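Local coordinates for protein calreticulin, putative (Trypanosoma cruzi, PDB 5HCF) that probably acts as a lectin-like chaperone, its globular domain of legume-lectin fold binding both carbohydrate and peptide, at residues M11-F23 with P92-K104. Residues are numbered along the deposited sequence; the frame is centred on the assembly and turned at random.
Sequences MEHWTTSKHRDDF and PSMDPEKFHGETK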
loop_
_atom_site.group_PDB
_atom_site.type_symbol
_atom_site.label_atom_id
_atom_site.label_comp_id
_atom_site.label_asym_id
_atom_site.label_seq_id
_atom_site.Cartn_x
_atom_site.Cartn_y
_atom_site.Cartn_z
ATOM N N MET A 11 -5.360 -13.723 -12.021
ATOM C CA MET A 11 -4.413 -12.664 -12.363
ATOM C C MET A 11 -4.421 -12.263 -13.840
ATOM O O MET A 11 -3.603 -11.446 -14.267
ATOM C CB MET A 11 -2.996 -13.073 -11.961
ATOM C CG MET A 11 -2.301 -13.969 -12.972
ATOM S SD MET A 11 -0.542 -13.618 -13.059
ATOM C CE MET A 11 -0.547 -12.290 -14.278
ATOM N N GLU A 12 -5.320 -12.859 -14.619
ATOM C CA GLU A 12 -5.391 -12.591 -16.053
ATOM C C GLU A 12 -5.672 -11.124 -16.365
ATOM O O GLU A 12 -5.188 -10.603 -17.368
ATOM C CB GLU A 12 -6.452 -13.476 -16.714
ATOM C CG GLU A 12 -6.087 -14.949 -16.739
ATOM C CD GLU A 12 -4.725 -15.186 -17.360
ATOM O OE1 GLU A 12 -4.436 -14.567 -18.407
ATOM O OE2 GLU A 12 -3.939 -15.972 -16.793
ATOM N N HIS A 13 -6.443 -10.459 -15.506
ATOM C CA HIS A 13 -6.811 -9.060 -15.734
ATOM C C HIS A 13 -5.710 -8.093 -15.297
ATOM O O HIS A 13 -5.839 -6.877 -15.450
ATOM C CB HIS A 13 -8.119 -8.722 -15.011
ATOM C CG HIS A 13 -8.098 -9.025 -13.545
ATOM N ND1 HIS A 13 -8.117 -10.310 -13.049
ATOM C CD2 HIS A 13 -8.066 -8.206 -12.466
ATOM C CE1 HIS A 13 -8.090 -10.272 -11.729
ATOM N NE2 HIS A 13 -8.061 -9.007 -11.350
ATOM N N TRP A 14 -4.631 -8.635 -14.744
ATOM C CA TRP A 14 -3.475 -7.824 -14.385
ATOM C C TRP A 14 -2.435 -7.869 -15.500
ATOM O O TRP A 14 -2.064 -8.944 -15.972
ATOM C CB TRP A 14 -2.859 -8.301 -13.071
ATOM C CG TRP A 14 -3.565 -7.792 -11.853
ATOM C CD1 TRP A 14 -4.784 -8.184 -11.388
ATOM C CD2 TRP A 14 -3.095 -6.786 -10.948
ATOM N NE1 TRP A 14 -5.103 -7.488 -10.248
ATOM C CE2 TRP A 14 -4.082 -6.623 -9.956
ATOM C CE3 TRP A 14 -1.937 -6.005 -10.884
ATOM C CZ2 TRP A 14 -3.942 -5.714 -8.904
ATOM C CZ3 TRP A 14 -1.799 -5.104 -9.841
ATOM C CH2 TRP A 14 -2.797 -4.967 -8.865
ATOM N N THR A 15 -1.970 -6.700 -15.923
ATOM C CA THR A 15 -1.006 -6.621 -17.014
ATOM C C THR A 15 0.410 -6.373 -16.513
ATOM O O THR A 15 0.656 -5.435 -15.759
ATOM C CB THR A 15 -1.370 -5.512 -18.012
ATOM O OG1 THR A 15 -2.732 -5.670 -18.427
ATOM C CG2 THR A 15 -0.463 -5.581 -19.220
ATOM N N THR A 16 1.338 -7.216 -16.953
ATOM C CA THR A 16 2.734 -7.105 -16.559
ATOM C C THR A 16 3.491 -6.231 -17.552
ATOM O O THR A 16 3.371 -6.410 -18.761
ATOM C CB THR A 16 3.404 -8.489 -16.471
ATOM O OG1 THR A 16 2.582 -9.375 -15.699
ATOM C CG2 THR A 16 4.778 -8.377 -15.823
ATOM N N SER A 17 4.278 -5.295 -17.036
ATOM C CA SER A 17 4.935 -4.295 -17.871
ATOM C C SER A 17 5.916 -4.882 -18.883
ATOM O O SER A 17 6.403 -5.998 -18.718
ATOM C CB SER A 17 5.660 -3.283 -16.990
ATOM O OG SER A 17 6.488 -2.439 -17.770
ATOM N N LYS A 18 6.183 -4.124 -19.943
ATOM C CA LYS A 18 7.172 -4.515 -20.938
ATOM C C LYS A 18 8.391 -3.593 -20.867
ATOM O O LYS A 18 9.200 -3.532 -21.799
ATOM C CB LYS A 18 6.572 -4.483 -22.345
ATOM C CG LYS A 18 5.513 -5.532 -22.606
ATOM C CD LYS A 18 5.087 -5.503 -24.067
ATOM C CE LYS A 18 5.568 -6.756 -24.801
ATOM N NZ LYS A 18 4.692 -7.933 -24.520
ATOM N N HIS A 19 8.521 -2.875 -19.758
ATOM C CA HIS A 19 9.616 -1.928 -19.596
ATOM C C HIS A 19 10.956 -2.650 -19.476
ATOM O O HIS A 19 12.007 -2.066 -19.737
ATOM C CB HIS A 19 9.379 -1.040 -18.374
ATOM C CG HIS A 19 10.406 0.034 -18.199
ATOM N ND1 HIS A 19 10.442 1.165 -18.986
ATOM C CD2 HIS A 19 11.434 0.153 -17.324
ATOM C CE1 HIS A 19 11.447 1.934 -18.604
ATOM N NE2 HIS A 19 12.065 1.342 -17.598
ATOM N N ARG A 20 10.910 -3.924 -19.091
ATOM C CA ARG A 20 12.107 -4.761 -19.051
ATOM C C ARG A 20 11.702 -6.178 -19.456
ATOM O O ARG A 20 10.587 -6.607 -19.168
ATOM C CB ARG A 20 12.734 -4.754 -17.649
ATOM C CG ARG A 20 12.873 -3.354 -17.056
ATOM C CD ARG A 20 13.418 -3.325 -15.620
ATOM N NE ARG A 20 14.872 -3.441 -15.548
ATOM C CZ ARG A 20 15.529 -4.516 -15.129
ATOM N NH1 ARG A 20 14.864 -5.596 -14.749
ATOM N NH2 ARG A 20 16.855 -4.512 -15.097
ATOM N N ASP A 21 12.587 -6.904 -20.131
ATOM C CA ASP A 21 12.247 -8.255 -20.580
ATOM C C ASP A 21 12.457 -9.289 -19.475
ATOM O O ASP A 21 12.317 -10.490 -19.705
ATOM C CB ASP A 21 13.069 -8.648 -21.816
ATOM C CG ASP A 21 14.565 -8.768 -21.529
ATOM O OD1 ASP A 21 14.981 -8.678 -20.353
ATOM O OD2 ASP A 21 15.335 -8.976 -22.491
ATOM N N ASP A 22 12.796 -8.820 -18.279
ATOM C CA ASP A 22 13.156 -9.732 -17.202
ATOM C C ASP A 22 12.425 -9.480 -15.884
ATOM O O ASP A 22 12.934 -9.837 -14.823
ATOM C CB ASP A 22 14.670 -9.677 -16.965
ATOM C CG ASP A 22 15.145 -8.312 -16.494
ATOM O OD1 ASP A 22 14.305 -7.405 -16.325
ATOM O OD2 ASP A 22 16.365 -8.145 -16.291
ATOM N N PHE A 23 11.245 -8.873 -15.940
ATOM C CA PHE A 23 10.434 -8.746 -14.735
ATOM C C PHE A 23 10.152 -10.133 -14.170
ATOM O O PHE A 23 10.082 -11.111 -14.911
ATOM C CB PHE A 23 9.127 -8.002 -15.004
ATOM C CG PHE A 23 9.283 -6.512 -15.085
ATOM C CD1 PHE A 23 9.767 -5.796 -14.005
ATOM C CD2 PHE A 23 8.921 -5.824 -16.229
ATOM C CE1 PHE A 23 9.910 -4.423 -14.072
ATOM C CE2 PHE A 23 9.058 -4.449 -16.300
ATOM C CZ PHE A 23 9.553 -3.749 -15.220
ATOM N N PRO A 92 -2.827 7.678 -11.571
ATOM C CA PRO A 92 -3.674 8.292 -12.598
ATOM C C PRO A 92 -3.365 7.681 -13.963
ATOM O O PRO A 92 -2.494 6.812 -14.033
ATOM C CB PRO A 92 -3.285 9.771 -12.539
ATOM C CG PRO A 92 -1.889 9.766 -12.044
ATOM C CD PRO A 92 -1.790 8.606 -11.085
ATOM N N SER A 93 -4.070 8.111 -15.007
ATOM C CA SER A 93 -3.949 7.515 -16.339
ATOM C C SER A 93 -2.515 7.174 -16.736
ATOM O O SER A 93 -1.644 8.043 -16.771
ATOM C CB SER A 93 -4.551 8.446 -17.388
ATOM O OG SER A 93 -4.572 7.810 -18.651
ATOM N N MET A 94 -2.282 5.898 -17.029
ATOM C CA MET A 94 -0.967 5.435 -17.459
ATOM C C MET A 94 -1.065 4.247 -18.413
ATOM O O MET A 94 -2.109 3.612 -18.515
ATOM C CB MET A 94 -0.127 5.048 -16.248
ATOM C CG MET A 94 -0.724 3.901 -15.465
ATOM S SD MET A 94 0.491 3.083 -14.426
ATOM C CE MET A 94 1.455 2.245 -15.673
ATOM N N ASP A 95 0.040 3.933 -19.082
ATOM C CA ASP A 95 0.123 2.742 -19.921
ATOM C C ASP A 95 0.764 1.610 -19.131
ATOM O O ASP A 95 1.960 1.657 -18.845
ATOM C CB ASP A 95 0.934 3.035 -21.190
ATOM C CG ASP A 95 0.940 1.874 -22.181
ATOM O OD1 ASP A 95 0.655 0.722 -21.785
ATOM O OD2 ASP A 95 1.253 2.117 -23.369
ATOM N N PRO A 96 -0.027 0.582 -18.790
ATOM C CA PRO A 96 0.442 -0.557 -17.989
ATOM C C PRO A 96 1.690 -1.263 -18.532
ATOM O O PRO A 96 2.465 -1.801 -17.736
ATOM C CB PRO A 96 -0.760 -1.511 -18.010
ATOM C CG PRO A 96 -1.937 -0.625 -18.231
ATOM C CD PRO A 96 -1.454 0.471 -19.136
ATOM N N GLU A 97 1.892 -1.250 -19.848
ATOM C CA GLU A 97 3.030 -1.942 -20.457
ATOM C C GLU A 97 4.346 -1.172 -20.319
ATOM O O GLU A 97 5.426 -1.755 -20.456
ATOM C CB GLU A 97 2.746 -2.249 -21.930
ATOM C CG GLU A 97 1.664 -3.299 -22.122
ATOM C CD GLU A 97 1.540 -3.762 -23.558
ATOM O OE1 GLU A 97 2.275 -3.238 -24.424
ATOM O OE2 GLU A 97 0.707 -4.657 -23.817
ATOM N N LYS A 98 4.259 0.129 -20.054
ATOM C CA LYS A 98 5.459 0.921 -19.800
ATOM C C LYS A 98 5.511 1.314 -18.334
ATOM O O LYS A 98 6.214 2.250 -17.956
ATOM C CB LYS A 98 5.522 2.169 -20.672
ATOM C CG LYS A 98 5.523 1.915 -22.164
ATOM C CD LYS A 98 5.419 3.243 -22.892
ATOM C CE LYS A 98 5.342 3.061 -24.398
ATOM N NZ LYS A 98 5.498 4.384 -25.083
ATOM N N PHE A 99 4.763 0.586 -17.513
ATOM C CA PHE A 99 4.710 0.850 -16.087
ATOM C C PHE A 99 6.031 0.487 -15.425
ATOM O O PHE A 99 6.513 -0.636 -15.548
ATOM C CB PHE A 99 3.567 0.060 -15.452
ATOM C CG PHE A 99 3.502 0.177 -13.956
ATOM C CD1 PHE A 99 3.643 1.406 -13.330
ATOM C CD2 PHE A 99 3.294 -0.950 -13.173
ATOM C CE1 PHE A 99 3.580 1.506 -11.953
ATOM C CE2 PHE A 99 3.229 -0.854 -11.799
ATOM C CZ PHE A 99 3.371 0.375 -11.187
ATOM N N HIS A 100 6.618 1.446 -14.722
ATOM C CA HIS A 100 7.866 1.198 -14.012
ATOM C C HIS A 100 8.033 2.194 -12.872
ATOM O O HIS A 100 7.150 3.022 -12.622
ATOM C CB HIS A 100 9.060 1.267 -14.968
ATOM C CG HIS A 100 9.289 2.625 -15.555
ATOM N ND1 HIS A 100 8.400 3.223 -16.423
ATOM C CD2 HIS A 100 10.309 3.503 -15.397
ATOM C CE1 HIS A 100 8.860 4.411 -16.771
ATOM N NE2 HIS A 100 10.017 4.605 -16.163
ATOM N N GLY A 101 9.166 2.101 -12.183
ATOM C CA GLY A 101 9.443 2.930 -11.023
ATOM C C GLY A 101 9.228 4.421 -11.209
ATOM O O GLY A 101 8.955 5.129 -10.244
ATOM N N GLU A 102 9.340 4.897 -12.446
ATOM C CA GLU A 102 9.271 6.330 -12.726
ATOM C C GLU A 102 7.860 6.791 -13.092
ATOM O O GLU A 102 7.583 7.989 -13.128
ATOM C CB GLU A 102 10.239 6.696 -13.852
ATOM C CG GLU A 102 11.661 6.213 -13.636
ATOM C CD GLU A 102 12.430 7.094 -12.677
ATOM O OE1 GLU A 102 13.335 7.828 -13.135
ATOM O OE2 GLU A 102 12.130 7.048 -11.464
ATOM N N THR A 103 6.983 5.841 -13.389
ATOM C CA THR A 103 5.586 6.153 -13.672
ATOM C C THR A 103 4.976 7.005 -12.563
ATOM O O THR A 103 5.115 6.690 -11.379
ATOM C CB THR A 103 4.748 4.873 -13.841
ATOM O OG1 THR A 103 5.446 3.947 -14.685
ATOM C CG2 THR A 103 3.388 5.197 -14.442
ATOM N N LYS A 104 4.296 8.080 -12.949
ATOM C CA LYS A 104 3.700 8.984 -11.978
ATOM C C LYS A 104 2.582 8.304 -11.196
ATOM O O LYS A 104 1.608 7.817 -11.776
ATOM C CB LYS A 104 3.155 10.237 -12.663
ATOM C CG LYS A 104 2.274 11.089 -11.756
ATOM C CD LYS A 104 1.892 12.413 -12.399
ATOM C CE LYS A 104 1.022 13.247 -11.464
ATOM N NZ LYS A 104 0.677 14.582 -12.039
#
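The imidazoles of His19 and His100 lie face to face, centroids 3.9 Å apart and planes only 11° from parallel. His100 CG sits over the centre of the His19 ring, and His100 CB covers the same face in a CH-pi contact, with His100 CB to His19 CD2 at 3.5 Å. On its opposite face the His100 ring meets the backbone N of Thr103, and at its edge ND1 gives a nearly in-plane hydrogen bond to Lys98 O (2.8 Å), which fixes the rotation of the ring. His19 reaches the stack because its CG is anti to the backbone N (chi1 -175°).

To the side of this stack, Ser17 OG lies between two carbonyls, Glu97 O at 3.0 Å and Phe99 O at 2.9 Å; its single proton may go to either. The same oxygen accepts from His19 N, closing an ST turn that brings His19 up to His100. Lys18 N donates to Glu97 O, though the modelled 2.5 Å is too short to trust as a length, and the Lys18 and Glu97 side chains run alongside each other, Lys18 CD to Glu97 OE1 3.6 Å, without their charged ends meeting. Thr15 CB rests on Pro96 CB.

This is a surface contact of the lectin-type sandwich: the loop between strands 83-91 and 107-114 folds back across its sheet to edge strand 15-16 and the turn that follows it, with Pro96 also touching Ser55 of strand 50-62 and His210 of strand 208-217.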